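Local coordinates for protein glucanase (Klebsiella pneumoniae, PDB 5GY3) that probably hydrolyses internal beta-1,4-glucosidic linkages in cellulose and related beta-glucans, as an endoglucanase of glycoside hydrolase family 8, at residues 12-18 and 50-54; 131-135 and 146-152; 155-159 and 170-174. The contacts are given in a common frame with arbitrary orientation. Numbering follows the deposited sequence.

Contact 1. Residues 12-18 and 50-54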
ATOM      1  N   MET A  12     -16.144   8.885  -3.567  1.00 15.50           N
ATOM      2  CA  MET A  12     -15.674   9.384  -4.854  1.00 15.29           C
ATOM      3  C   MET A  12     -16.453  10.633  -5.261  1.00 18.14           C
ATOM      4  O   MET A  12     -17.686  10.613  -5.311  1.00 17.36           O
ATOM      5  CB  MET A  12     -15.783   8.312  -5.939  1.00 14.42           C
ATOM      6  CG  MET A  12     -15.144   8.738  -7.250  1.00 14.31           C
ATOM      7  SD  MET A  12     -15.268   7.447  -8.517  1.00 17.10           S
ATOM      8  CE  MET A  12     -14.577   8.319  -9.920  1.00 15.73           C
ATOM      9  N   MET A  13     -15.725  11.713  -5.550  1.00 15.12           N
ATOM     10  CA  MET A  13     -16.299  12.965  -6.022  1.00 19.88           C
ATOM     11  C   MET A  13     -16.482  12.923  -7.529  1.00 23.74           C
ATOM     12  O   MET A  13     -15.800  12.169  -8.230  1.00 18.45           O
ATOM     13  CB  MET A  13     -15.396  14.145  -5.654  1.00 23.06           C
ATOM     14  CG  MET A  13     -15.342  14.507  -4.173  1.00 21.53           C
ATOM     15  SD  MET A  13     -16.958  14.767  -3.414  1.00 33.00           S
ATOM     16  CE  MET A  13     -17.158  13.248  -2.494  1.00 26.92           C
ATOM     17  N   PRO A  14     -17.400  13.730  -8.063  1.00 24.77           N
ATOM     18  CA  PRO A  14     -17.629  13.708  -9.519  1.00 22.69           C
ATOM     19  C   PRO A  14     -16.405  14.097 -10.334  1.00 23.74           C
ATOM     20  O   PRO A  14     -16.305  13.686 -11.501  1.00 20.84           O
ATOM     21  CB  PRO A  14     -18.789  14.699  -9.712  1.00 26.19           C
ATOM     22  CG  PRO A  14     -18.895  15.463  -8.412  1.00 30.24           C
ATOM     23  CD  PRO A  14     -18.400  14.543  -7.349  1.00 24.63           C
ATOM     24  N   ASP A  15     -15.458  14.844  -9.758  1.00 24.29           N
ATOM     25  CA  ASP A  15     -14.239  15.196 -10.477  1.00 21.36           C
ATOM     26  C   ASP A  15     -13.207  14.075 -10.487  1.00 18.47           C
ATOM     27  O   ASP A  15     -12.150  14.249 -11.102  1.00 17.66           O
ATOM     28  CB  ASP A  15     -13.607  16.476  -9.905  1.00 17.59           C
ATOM     29  CG  ASP A  15     -13.203  16.353  -8.432  1.00 22.76           C
ATOM     30  OD1 ASP A  15     -13.345  15.267  -7.832  1.00 21.73           O
ATOM     31  OD2 ASP A  15     -12.720  17.365  -7.875  1.00 27.08           O
ATOM     32  N   GLY A  16     -13.488  12.938  -9.846  1.00 19.20           N
ATOM     33  CA  GLY A  16     -12.565  11.822  -9.801  1.00 16.57           C
ATOM     34  C   GLY A  16     -11.725  11.708  -8.541  1.00 18.07           C
ATOM     35  O   GLY A  16     -10.905  10.785  -8.456  1.00 17.33           O
ATOM     36  N   ARG A  17     -11.893  12.608  -7.567  1.00 14.09           N
ATOM     37  CA  ARG A  17     -11.183  12.496  -6.294  1.00 14.04           C
ATOM     38  C   ARG A  17     -11.807  11.434  -5.402  1.00 18.64           C
ATOM     39  O   ARG A  17     -13.034  11.306  -5.335  1.00 17.41           O
ATOM     40  CB  ARG A  17     -11.194  13.830  -5.534  1.00 17.59           C
ATOM     41  CG  ARG A  17     -10.367  14.914  -6.145  1.00 19.44           C
ATOM     42  CD  ARG A  17     -10.435  16.229  -5.350  1.00 22.70           C
ATOM     43  NE  ARG A  17     -11.749  16.861  -5.464  1.00 23.90           N
ATOM     44  CZ  ARG A  17     -12.521  17.203  -4.436  1.00 26.04           C
ATOM     45  NH1 ARG A  17     -12.109  17.007  -3.191  1.00 26.08           N
ATOM     46  NH2 ARG A  17     -13.701  17.759  -4.657  1.00 23.80           N
ATOM     47  N   ILE A  18     -10.950  10.677  -4.705  1.00 12.21           N
ATOM     48  CA  ILE A  18     -11.355   9.843  -3.576  1.00 12.00           C
ATOM     49  C   ILE A  18     -11.087  10.635  -2.306  1.00 17.14           C
ATOM     50  O   ILE A  18      -9.993  11.189  -2.130  1.00 14.38           O
ATOM     51  CB  ILE A  18     -10.591   8.508  -3.551  1.00 13.44           C
ATOM     52  CG1 ILE A  18     -10.989   7.661  -4.756  1.00 11.76           C
ATOM     53  CG2 ILE A  18     -10.880   7.750  -2.250  1.00 13.44           C
ATOM     54  CD1 ILE A  18     -12.378   7.054  -4.667  1.00 12.63           C
ATOM     55  N   LYS A  50     -12.104   8.417 -14.858  1.00 12.30           N
ATOM     56  CA  LYS A  50     -12.269   9.619 -14.037  1.00 16.09           C
ATOM     57  C   LYS A  50     -11.186   9.699 -12.968  1.00 13.45           C
ATOM     58  O   LYS A  50     -10.576  10.754 -12.757  1.00 15.19           O
ATOM     59  CB  LYS A  50     -13.650   9.635 -13.372  1.00 13.61           C
ATOM     60  CG  LYS A  50     -14.825  10.119 -14.228  1.00 27.22           C
ATOM     61  CD  LYS A  50     -16.186   9.799 -13.545  1.00 27.36           C
ATOM     62  CE  LYS A  50     -16.773   8.467 -14.050  1.00 28.18           C
ATOM     63  NZ  LYS A  50     -17.630   7.674 -13.085  1.00 25.54           N
ATOM     64  N   LEU A  51     -10.953   8.584 -12.266  1.00 13.38           N
ATOM     65  CA  LEU A  51      -9.943   8.552 -11.212  1.00 14.56           C
ATOM     66  C   LEU A  51      -8.566   8.854 -11.775  1.00 13.54           C
ATOM     67  O   LEU A  51      -7.806   9.652 -11.210  1.00 11.90           O
ATOM     68  CB  LEU A  51      -9.940   7.184 -10.530  1.00 10.20           C
ATOM     69  CG  LEU A  51     -11.187   6.774  -9.759  1.00 12.72           C
ATOM     70  CD1 LEU A  51     -11.217   5.262  -9.524  1.00 12.69           C
ATOM     71  CD2 LEU A  51     -11.233   7.526  -8.436  1.00 12.62           C
ATOM     72  N   TRP A  52      -8.234   8.221 -12.900  1.00 11.38           N
ATOM     73  CA  TRP A  52      -6.913   8.390 -13.500  1.00 13.32           C
ATOM     74  C   TRP A  52      -6.751   9.787 -14.091  1.00 16.34           C
ATOM     75  O   TRP A  52      -5.700  10.420 -13.925  1.00 12.33           O
ATOM     76  CB  TRP A  52      -6.688   7.302 -14.557  1.00  9.39           C
ATOM     77  CG  TRP A  52      -5.467   7.490 -15.409  1.00 12.86           C
ATOM     78  CD1 TRP A  52      -5.400   7.411 -16.778  1.00 14.54           C
ATOM     79  CD2 TRP A  52      -4.134   7.783 -14.960  1.00 12.13           C
ATOM     80  NE1 TRP A  52      -4.111   7.644 -17.203  1.00 13.74           N
ATOM     81  CE2 TRP A  52      -3.317   7.878 -16.107  1.00 12.79           C
ATOM     82  CE3 TRP A  52      -3.556   7.988 -13.701  1.00 11.77           C
ATOM     83  CZ2 TRP A  52      -1.951   8.161 -16.030  1.00 13.90           C
ATOM     84  CZ3 TRP A  52      -2.202   8.271 -13.625  1.00 12.47           C
ATOM     85  CH2 TRP A  52      -1.415   8.360 -14.782  1.00 11.22           C
ATOM     86  N   GLN A  53      -7.787  10.289 -14.765  1.00 12.30           N
ATOM     87  CA  GLN A  53      -7.721  11.632 -15.334  1.00 16.29           C
ATOM     88  C   GLN A  53      -7.474  12.683 -14.256  1.00 13.40           C
ATOM     89  O   GLN A  53      -6.670  13.598 -14.450  1.00 16.63           O
ATOM     90  CB  GLN A  53      -9.011  11.938 -16.099  1.00 19.59           C
ATOM     91  CG  GLN A  53      -9.216  13.407 -16.474  1.00 30.71           C
ATOM     92  CD  GLN A  53     -10.593  13.657 -17.098  1.00 39.69           C
ATOM     93  OE1 GLN A  53     -11.553  12.925 -16.827  1.00 42.38           O
ATOM     94  NE2 GLN A  53     -10.692  14.688 -17.936  1.00 39.80           N
ATOM     95  N   TRP A  54      -8.152  12.574 -13.113  1.00 12.62           N
ATOM     96  CA  TRP A  54      -7.907  13.555 -12.062  1.00 15.53           C
ATOM     97  C   TRP A  54      -6.498  13.400 -11.497  1.00 15.90           C
ATOM     98  O   TRP A  54      -5.784  14.392 -11.305  1.00 14.51           O
ATOM     99  CB  TRP A  54      -8.945  13.441 -10.944  1.00 16.93           C
ATOM    100  CG  TRP A  54      -8.680  14.466  -9.885  1.00 17.53           C
ATOM    101  CD1 TRP A  54      -9.144  15.755  -9.849  1.00 19.85           C
ATOM    102  CD2 TRP A  54      -7.839  14.312  -8.733  1.00 17.74           C
ATOM    103  NE1 TRP A  54      -8.654  16.403  -8.734  1.00 18.78           N
ATOM    104  CE2 TRP A  54      -7.849  15.541  -8.036  1.00 21.19           C
ATOM    105  CE3 TRP A  54      -7.085  13.251  -8.218  1.00 16.86           C
ATOM    106  CZ2 TRP A  54      -7.134  15.735  -6.850  1.00 17.39           C
ATOM    107  CZ3 TRP A  54      -6.381  13.443  -7.041  1.00 16.37           C
ATOM    108  CH2 TRP A  54      -6.411  14.676  -6.370  1.00 16.37           C
TER

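Contact 2. Residues 131-135 and 146-152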
ATOM      1  N   GLN A 131      19.058  -3.627  -3.177  1.00  6.22           N
ATOM      2  CA  GLN A 131      18.203  -2.633  -3.810  1.00  8.43           C
ATOM      3  C   GLN A 131      17.008  -2.391  -2.904  1.00  8.86           C
ATOM      4  O   GLN A 131      16.363  -3.348  -2.473  1.00  8.78           O
ATOM      5  CB  GLN A 131      17.719  -3.103  -5.183  1.00  7.95           C
ATOM      6  CG  GLN A 131      18.851  -3.359  -6.178  1.00  8.60           C
ATOM      7  CD  GLN A 131      19.663  -2.110  -6.447  1.00 10.92           C
ATOM      8  OE1 GLN A 131      19.232  -1.226  -7.196  1.00 12.60           O
ATOM      9  NE2 GLN A 131      20.846  -2.023  -5.834  1.00  9.79           N
ATOM     10  N   VAL A 132      16.723  -1.121  -2.611  1.00  7.80           N
ATOM     11  CA  VAL A 132      15.631  -0.751  -1.712  1.00  8.70           C
ATOM     12  C   VAL A 132      14.852   0.408  -2.327  1.00  8.79           C
ATOM     13  O   VAL A 132      15.434   1.308  -2.941  1.00  8.32           O
ATOM     14  CB  VAL A 132      16.138  -0.379  -0.294  1.00 14.98           C
ATOM     15  CG1 VAL A 132      17.089  -1.435   0.237  1.00 18.53           C
ATOM     16  CG2 VAL A 132      16.855   0.930  -0.300  1.00 15.34           C
ATOM     17  N   MET A 133      13.532   0.385  -2.149  1.00  8.20           N
ATOM     18  CA  MET A 133      12.659   1.471  -2.575  1.00  8.05           C
ATOM     19  C   MET A 133      12.424   2.428  -1.408  1.00 11.82           C
ATOM     20  O   MET A 133      11.923   2.021  -0.352  1.00  8.33           O
ATOM     21  CB  MET A 133      11.323   0.938  -3.084  1.00 10.06           C
ATOM     22  CG  MET A 133      10.363   2.042  -3.480  1.00  9.45           C
ATOM     23  SD  MET A 133       8.778   1.430  -4.106  1.00 12.83           S
ATOM     24  CE  MET A 133       9.286   0.760  -5.697  1.00  9.19           C
ATOM     25  N   LEU A 134      12.810   3.686  -1.600  1.00 10.05           N
ATOM     26  CA  LEU A 134      12.568   4.733  -0.618  1.00  8.08           C
ATOM     27  C   LEU A 134      11.074   5.052  -0.532  1.00  8.95           C
ATOM     28  O   LEU A 134      10.346   4.888  -1.514  1.00 11.00           O
ATOM     29  CB  LEU A 134      13.324   6.000  -1.011  1.00  8.73           C
ATOM     30  CG  LEU A 134      14.855   5.911  -1.095  1.00 13.71           C
ATOM     31  CD1 LEU A 134      15.424   7.125  -1.786  1.00 12.90           C
ATOM     32  CD2 LEU A 134      15.426   5.786   0.296  1.00 16.73           C
ATOM     33  N   PRO A 135      10.595   5.528   0.627  1.00  7.06           N
ATOM     34  CA  PRO A 135       9.177   5.936   0.719  1.00 10.04           C
ATOM     35  C   PRO A 135       8.842   7.148  -0.133  1.00 12.11           C
ATOM     36  O   PRO A 135       7.661   7.371  -0.424  1.00 11.24           O
ATOM     37  CB  PRO A 135       8.994   6.255   2.209  1.00  9.36           C
ATOM     38  CG  PRO A 135      10.093   5.497   2.911  1.00  9.72           C
ATOM     39  CD  PRO A 135      11.252   5.510   1.946  1.00  9.01           C
ATOM     40  N   LEU A 146      18.600   4.851   6.043  1.00  8.12           N
ATOM     41  CA  LEU A 146      17.389   5.132   5.290  1.00  8.71           C
ATOM     42  C   LEU A 146      16.183   4.872   6.176  1.00  9.87           C
ATOM     43  O   LEU A 146      16.138   3.873   6.901  1.00 10.17           O
ATOM     44  CB  LEU A 146      17.284   4.261   4.038  1.00  8.51           C
ATOM     45  CG  LEU A 146      18.441   4.284   3.054  1.00 11.34           C
ATOM     46  CD1 LEU A 146      18.116   3.371   1.878  1.00 11.83           C
ATOM     47  CD2 LEU A 146      18.711   5.707   2.612  1.00 14.16           C
ATOM     48  N   ASN A 147      15.211   5.772   6.124  1.00  7.62           N
ATOM     49  CA  ASN A 147      13.926   5.543   6.768  1.00  6.79           C
ATOM     50  C   ASN A 147      13.009   4.884   5.755  1.00  8.37           C
ATOM     51  O   ASN A 147      12.610   5.506   4.770  1.00  6.16           O
ATOM     52  CB  ASN A 147      13.346   6.854   7.291  1.00 10.63           C
ATOM     53  CG  ASN A 147      13.975   7.266   8.607  1.00 14.69           C
ATOM     54  OD1 ASN A 147      14.535   6.429   9.315  1.00 13.40           O
ATOM     55  ND2 ASN A 147      13.894   8.555   8.941  1.00 13.51           N
ATOM     56  N   LEU A 148      12.694   3.618   5.986  1.00  7.90           N
ATOM     57  CA  LEU A 148      11.904   2.824   5.059  1.00  5.56           C
ATOM     58  C   LEU A 148      10.533   2.546   5.657  1.00  6.32           C
ATOM     59  O   LEU A 148      10.330   2.623   6.872  1.00  6.34           O
ATOM     60  CB  LEU A 148      12.607   1.502   4.750  1.00  7.00           C
ATOM     61  CG  LEU A 148      14.043   1.592   4.234  1.00  7.95           C
ATOM     62  CD1 LEU A 148      14.592   0.186   4.032  1.00  9.55           C
ATOM     63  CD2 LEU A 148      14.055   2.382   2.928  1.00 10.22           C
ATOM     64  N   ASN A 149       9.587   2.219   4.787  1.00  6.04           N
ATOM     65  CA  ASN A 149       8.254   1.809   5.216  1.00  6.37           C
ATOM     66  C   ASN A 149       7.986   0.466   4.543  1.00  5.97           C
ATOM     67  O   ASN A 149       7.714   0.420   3.331  1.00  6.44           O
ATOM     68  CB  ASN A 149       7.209   2.855   4.843  1.00  7.70           C
ATOM     69  CG  ASN A 149       5.857   2.560   5.455  1.00  5.89           C
ATOM     70  OD1 ASN A 149       5.410   1.409   5.471  1.00  7.92           O
ATOM     71  ND2 ASN A 149       5.203   3.590   5.982  1.00  8.87           N
ATOM     72  N   PRO A 150       8.114  -0.649   5.265  1.00  6.55           N
ATOM     73  CA  PRO A 150       7.960  -1.950   4.598  1.00  5.94           C
ATOM     74  C   PRO A 150       6.572  -2.191   4.043  1.00  7.79           C
ATOM     75  O   PRO A 150       6.424  -3.061   3.175  1.00  6.66           O
ATOM     76  CB  PRO A 150       8.312  -2.970   5.699  1.00  6.93           C
ATOM     77  CG  PRO A 150       8.181  -2.221   6.996  1.00  8.59           C
ATOM     78  CD  PRO A 150       8.608  -0.797   6.646  1.00  7.89           C
ATOM     79  N   SER A 151       5.557  -1.442   4.487  1.00  6.11           N
ATOM     80  CA  SER A 151       4.239  -1.537   3.866  1.00  5.25           C
ATOM     81  C   SER A 151       4.203  -0.912   2.475  1.00  6.65           C
ATOM     82  O   SER A 151       3.184  -1.030   1.790  1.00  8.18           O
ATOM     83  CB  SER A 151       3.178  -0.891   4.761  1.00  8.27           C
ATOM     84  OG  SER A 151       3.087   0.507   4.579  1.00  9.41           O
ATOM     85  N   TYR A 152       5.284  -0.256   2.043  1.00  6.09           N
ATOM     86  CA  TYR A 152       5.426   0.182   0.655  1.00  8.16           C
ATOM     87  C   TYR A 152       6.106  -0.869  -0.222  1.00  8.65           C
ATOM     88  O   TYR A 152       6.293  -0.632  -1.425  1.00  9.43           O
ATOM     89  CB  TYR A 152       6.228   1.493   0.556  1.00  7.48           C
ATOM     90  CG  TYR A 152       5.632   2.737   1.194  1.00  8.03           C
ATOM     91  CD1 TYR A 152       4.626   2.661   2.149  1.00  9.01           C
ATOM     92  CD2 TYR A 152       6.096   3.997   0.834  1.00  9.01           C
ATOM     93  CE1 TYR A 152       4.092   3.807   2.736  1.00  9.76           C
ATOM     94  CE2 TYR A 152       5.576   5.154   1.420  1.00 11.03           C
ATOM     95  CZ  TYR A 152       4.576   5.047   2.367  1.00 13.30           C
ATOM     96  OH  TYR A 152       4.046   6.167   2.952  1.00 13.44           O
TER
HETATM   97  O   HOH W   1       9.998   2.037   1.891  1.00  8.00           O

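Contact 3. Residues 155-159 and 170-174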
ATOM      1  N   PHE A 155       4.592  -6.256  -2.921  1.00  8.37           N
ATOM      2  CA  PHE A 155       5.079  -7.432  -3.639  1.00  9.69           C
ATOM      3  C   PHE A 155       4.221  -7.844  -4.834  1.00 10.12           C
ATOM      4  O   PHE A 155       4.801  -8.152  -5.886  1.00 10.88           O
ATOM      5  CB  PHE A 155       5.226  -8.603  -2.652  1.00  9.57           C
ATOM      6  CG  PHE A 155       6.132  -8.295  -1.499  1.00  8.79           C
ATOM      7  CD1 PHE A 155       7.496  -8.131  -1.699  1.00 11.86           C
ATOM      8  CD2 PHE A 155       5.615  -8.152  -0.221  1.00 10.53           C
ATOM      9  CE1 PHE A 155       8.345  -7.838  -0.627  1.00 13.22           C
ATOM     10  CE2 PHE A 155       6.457  -7.852   0.854  1.00  9.40           C
ATOM     11  CZ  PHE A 155       7.819  -7.708   0.644  1.00  9.85           C
ATOM     12  N   PRO A 156       2.883  -7.870  -4.770  1.00  9.49           N
ATOM     13  CA  PRO A 156       2.139  -8.313  -5.963  1.00 10.74           C
ATOM     14  C   PRO A 156       2.237  -7.333  -7.125  1.00 10.61           C
ATOM     15  O   PRO A 156       2.204  -7.757  -8.294  1.00 10.34           O
ATOM     16  CB  PRO A 156       0.699  -8.456  -5.445  1.00 10.43           C
ATOM     17  CG  PRO A 156       0.627  -7.503  -4.278  1.00 10.95           C
ATOM     18  CD  PRO A 156       1.981  -7.617  -3.627  1.00  9.38           C
ATOM     19  N   ALA A 157       2.357  -6.036  -6.839  1.00  7.75           N
ATOM     20  CA  ALA A 157       2.597  -5.065  -7.896  1.00  8.18           C
ATOM     21  C   ALA A 157       3.962  -5.276  -8.533  1.00  7.75           C
ATOM     22  O   ALA A 157       4.094  -5.242  -9.761  1.00  6.32           O
ATOM     23  CB  ALA A 157       2.479  -3.653  -7.342  1.00  6.85           C
ATOM     24  N   TRP A 158       4.999  -5.481  -7.710  1.00  5.95           N
ATOM     25  CA  TRP A 158       6.343  -5.664  -8.249  1.00  7.28           C
ATOM     26  C   TRP A 158       6.412  -6.886  -9.159  1.00  9.46           C
ATOM     27  O   TRP A 158       7.098  -6.868 -10.189  1.00 11.14           O
ATOM     28  CB  TRP A 158       7.350  -5.794  -7.113  1.00  7.60           C
ATOM     29  CG  TRP A 158       7.480  -4.555  -6.278  1.00  6.45           C
ATOM     30  CD1 TRP A 158       6.835  -3.363  -6.459  1.00  7.35           C
ATOM     31  CD2 TRP A 158       8.311  -4.392  -5.123  1.00  8.81           C
ATOM     32  NE1 TRP A 158       7.224  -2.465  -5.494  1.00  7.67           N
ATOM     33  CE2 TRP A 158       8.124  -3.076  -4.657  1.00  7.38           C
ATOM     34  CE3 TRP A 158       9.203  -5.236  -4.442  1.00  6.76           C
ATOM     35  CZ2 TRP A 158       8.802  -2.573  -3.542  1.00  6.64           C
ATOM     36  CZ3 TRP A 158       9.870  -4.743  -3.329  1.00  9.77           C
ATOM     37  CH2 TRP A 158       9.667  -3.423  -2.891  1.00  8.57           C
ATOM     38  N   ARG A 159       5.716  -7.964  -8.788  1.00 10.40           N
ATOM     39  CA  ARG A 159       5.709  -9.151  -9.639  1.00  8.76           C
ATOM     40  C   ARG A 159       5.037  -8.841 -10.973  1.00 11.07           C
ATOM     41  O   ARG A 159       5.537  -9.233 -12.032  1.00 10.88           O
ATOM     42  CB  ARG A 159       5.010 -10.315  -8.919  1.00 13.73           C
ATOM     43  CG  ARG A 159       4.932 -11.611  -9.725  1.00 27.11           C
ATOM     44  CD  ARG A 159       3.586 -12.289  -9.578  1.00 35.84           C
ATOM     45  NE  ARG A 159       2.508 -11.289  -9.353  1.00 42.84           N
ATOM     46  CZ  ARG A 159       1.634 -10.905 -10.268  1.00 40.02           C
ATOM     47  NH1 ARG A 159       1.699 -11.439 -11.469  1.00 37.23           N
ATOM     48  NH2 ARG A 159       0.712 -10.018  -9.957  1.00 38.39           N
ATOM     49  N   TRP A 170      13.131  -5.488 -11.321  1.00  7.21           N
ATOM     50  CA  TRP A 170      11.983  -5.654 -10.429  1.00  7.93           C
ATOM     51  C   TRP A 170      12.086  -6.955  -9.648  1.00 10.00           C
ATOM     52  O   TRP A 170      11.703  -7.014  -8.470  1.00 10.37           O
ATOM     53  CB  TRP A 170      10.670  -5.601 -11.220  1.00  5.10           C
ATOM     54  CG  TRP A 170      10.275  -4.200 -11.585  1.00  7.43           C
ATOM     55  CD1 TRP A 170      10.257  -3.646 -12.848  1.00  6.75           C
ATOM     56  CD2 TRP A 170       9.893  -3.157 -10.686  1.00  7.57           C
ATOM     57  NE1 TRP A 170       9.872  -2.319 -12.775  1.00  6.67           N
ATOM     58  CE2 TRP A 170       9.638  -1.999 -11.463  1.00  6.75           C
ATOM     59  CE3 TRP A 170       9.731  -3.088  -9.295  1.00  8.67           C
ATOM     60  CZ2 TRP A 170       9.234  -0.789 -10.893  1.00  7.03           C
ATOM     61  CZ3 TRP A 170       9.313  -1.877  -8.732  1.00  6.92           C
ATOM     62  CH2 TRP A 170       9.087  -0.747  -9.530  1.00  6.42           C
ATOM     63  N   ARG A 171      12.604  -8.005 -10.283  1.00  7.55           N
ATOM     64  CA  ARG A 171      12.792  -9.265  -9.573  1.00  7.74           C
ATOM     65  C   ARG A 171      13.826  -9.120  -8.461  1.00 11.28           C
ATOM     66  O   ARG A 171      13.642  -9.651  -7.358  1.00  9.36           O
ATOM     67  CB  ARG A 171      13.204 -10.365 -10.551  1.00 11.90           C
ATOM     68  CG  ARG A 171      12.047 -10.941 -11.326  1.00 16.22           C
ATOM     69  CD  ARG A 171      12.384 -12.340 -11.814  1.00 21.26           C
ATOM     70  NE  ARG A 171      11.312 -12.904 -12.618  1.00 21.35           N
ATOM     71  CZ  ARG A 171      11.431 -14.023 -13.324  1.00 25.00           C
ATOM     72  NH1 ARG A 171      12.577 -14.695 -13.323  1.00 22.41           N
ATOM     73  NH2 ARG A 171      10.409 -14.463 -14.040  1.00 31.53           N
ATOM     74  N   THR A 172      14.914  -8.395  -8.730  1.00  8.92           N
ATOM     75  CA  THR A 172      15.904  -8.147  -7.686  1.00  8.60           C
ATOM     76  C   THR A 172      15.305  -7.342  -6.542  1.00  7.27           C
ATOM     77  O   THR A 172      15.564  -7.630  -5.367  1.00  6.55           O
ATOM     78  CB  THR A 172      17.113  -7.430  -8.281  1.00  9.12           C
ATOM     79  OG1 THR A 172      17.835  -8.345  -9.119  1.00  9.88           O
ATOM     80  CG2 THR A 172      18.040  -6.895  -7.173  1.00  8.99           C
ATOM     81  N   LEU A 173      14.511  -6.318  -6.864  1.00  6.32           N
ATOM     82  CA  LEU A 173      13.874  -5.529  -5.811  1.00  8.49           C
ATOM     83  C   LEU A 173      12.963  -6.404  -4.963  1.00  7.99           C
ATOM     84  O   LEU A 173      12.952  -6.304  -3.726  1.00  8.08           O
ATOM     85  CB  LEU A 173      13.088  -4.358  -6.419  1.00  7.54           C
ATOM     86  CG  LEU A 173      12.661  -3.273  -5.417  1.00  6.41           C
ATOM     87  CD1 LEU A 173      13.872  -2.427  -4.963  1.00  6.94           C
ATOM     88  CD2 LEU A 173      11.541  -2.390  -5.962  1.00  6.84           C
ATOM     89  N   GLN A 174      12.211  -7.293  -5.607  1.00  7.40           N
ATOM     90  CA  GLN A 174      11.357  -8.202  -4.848  1.00 10.00           C
ATOM     91  C   GLN A 174      12.180  -9.139  -3.974  1.00  9.53           C
ATOM     92  O   GLN A 174      11.855  -9.339  -2.798  1.00  9.02           O
ATOM     93  CB  GLN A 174      10.455  -8.989  -5.792  1.00 11.61           C
ATOM     94  CG  GLN A 174       9.735 -10.106  -5.082  1.00 18.53           C
ATOM     95  CD  GLN A 174       8.361 -10.350  -5.629  1.00 29.31           C
ATOM     96  OE1 GLN A 174       7.437 -10.687  -4.879  1.00 30.62           O
ATOM     97  NE2 GLN A 174       8.209 -10.193  -6.946  1.00 22.68           N
TER
HETATM   98  O   HOH W   2       9.243  -8.977  -8.898  1.00 17.58           O

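Contact 1. Residues 12-18 and 50-54
This is a turn-on-helix packing contact at the edge of the helical domain: the tight turn that follows helix 2-11 lies against one side of helix 45-59. No hydrogen bond crosses between 12-18 and 50-54, so fit and apolar contact hold them together. The closest backbone approach is at G16, whose CA lies 3.7 Å from K50 O. A side chain would not fit here, because an ideal CB would fall 2.3 Å from that same oxygen, and at phi/psi 98°/1° it would also jam against D15 O, in itself reason for glycine. On one flank, M12 extends its flexible, unbranched chain so that CE rests 3.7 Å from L51 CG and 3.8 Å from K50 CB. L51 also meets I18, with CD2 3.7 Å from I18 CG1, and packs on A35 and M36 of helix 29-41. W54 fills the other flank: its CB is 3.3 Å from D15 O, and R17 CG sits over the face of the indole, 3.5 Å from the centroid of the five-membered ring, a CH-pi contact. R17 is held in place by a salt bridge from NE to D15 OD2 (2.6 Å), while D15 OD1 accepts from R17 N (3.0 Å) to form an Asx turn. The long arginine thus serves twice, its aliphatic part covering tryptophan and its charge answering D15. Within the turn, G16 N donates to M13 O (2.9 Å) and M13 N to R17 O (2.7 Å), the pattern characteristic of a type I beta turn followed by a G1 beta bulge.

Contact 2. Residues 131-135 and 146-152
Family 8 enzymes are built on an (alpha/alpha)6 barrel, and this buried contact joins two beta elements inserted between its helices: the end of strand 130-133 (in a beta hairpin with 124-127) with the loop that follows it, and strand 145-148 of a separate three-stranded sheet, together with the 3-10 turn after it. P135, Y152 and L148 lose the most surface. P135 leads: its CG lies 3.1 Å from N147 O and 3.9 Å from L148 CA, so the compact ring lies directly against the backbone of the other segment. Lacking an N-H, proline cannot pair with N147 O, and that buried carbonyl has no hydrogen-bond partner in the model. Y152 approaches P135 from the other end of the segment, its CE2 3.7 Å from P135 CB and its ring edge 3.6 Å, at CE2, from P135 O. A tyrosine suits this place because its hydrocarbon edge packs on proline while its side chain reaches to about 3 Å, between nearest atoms, from that of D87, the predicted nucleophile. The turn that presents it is closed by Y152 N donating to N149 O (2.8 Å). L148 packs on the side of P135 away from Y152, its CD2 4.3 Å from P135 CD and 3.9 Å from M133 O. Further along, L146 CD1 packs on V132 CG2 (3.5 Å) and on L134 CD2 (3.9 Å), branched aliphatics suited to a buried apolar cluster. No direct hydrogen bond joins the segments; instead a single water bridges them, donating to M133 O at 3.0 Å and accepting from N149 N at 2.9 Å.

Contact 3. Residues 155-159 and 170-174
Two nearly antiparallel helices pack here as a helical hairpin: the axes of the short segments approach to 9.5 Å, with N-to-C directions 158° apart. W170 comes first: its CZ3 lies 3.7 Å from W158 CD1, over a face of the W158 indole, and the two ring systems are oblique, with planes at 42°. T172 turns to Q131 of strand 130-133. L173 returns to the interface, where its CD2 sits 3.5 Å above the centroid of the six-membered ring of W158, a CH-pi contact for which a methyl of the branched leucine is well shaped. Q174 ends the walk. Its CA meets the edge of W158 at CE3 (3.7 Å), while NE2 donates to a water (2.5 Å) that in turn donates weakly to W158 O (3.3 Å) and W170 O (3.2 Å), so the amide serves polar groups within the interface. Around the pair, W170 packs on helix 106-123, W158 and L173 on strand 130-133, A157 on helix 86-103 and F155 on helix 220-228.

Following the chain from its N terminus, contact 1 closes first, a loop of 31 residues containing helix 29-41 that brings the turn after helix 2-11 onto helix 45-59. Contact 2 then closes a ten-residue excursion between strands 130-133 and 145-148, and contact 3 the short helical hairpin formed by the end of 155-164, a two-residue link and the start of 167-183. The three run in series, without nesting or crossing. Contact 1 stands apart, its centre about 28 Å from the other two centres. Contacts 2 and 3 touch through W158, which meets M133 and Y152, and through Q131, which meets L173 and T172. Together they tie the beta insertions to helices beside the predicted active site.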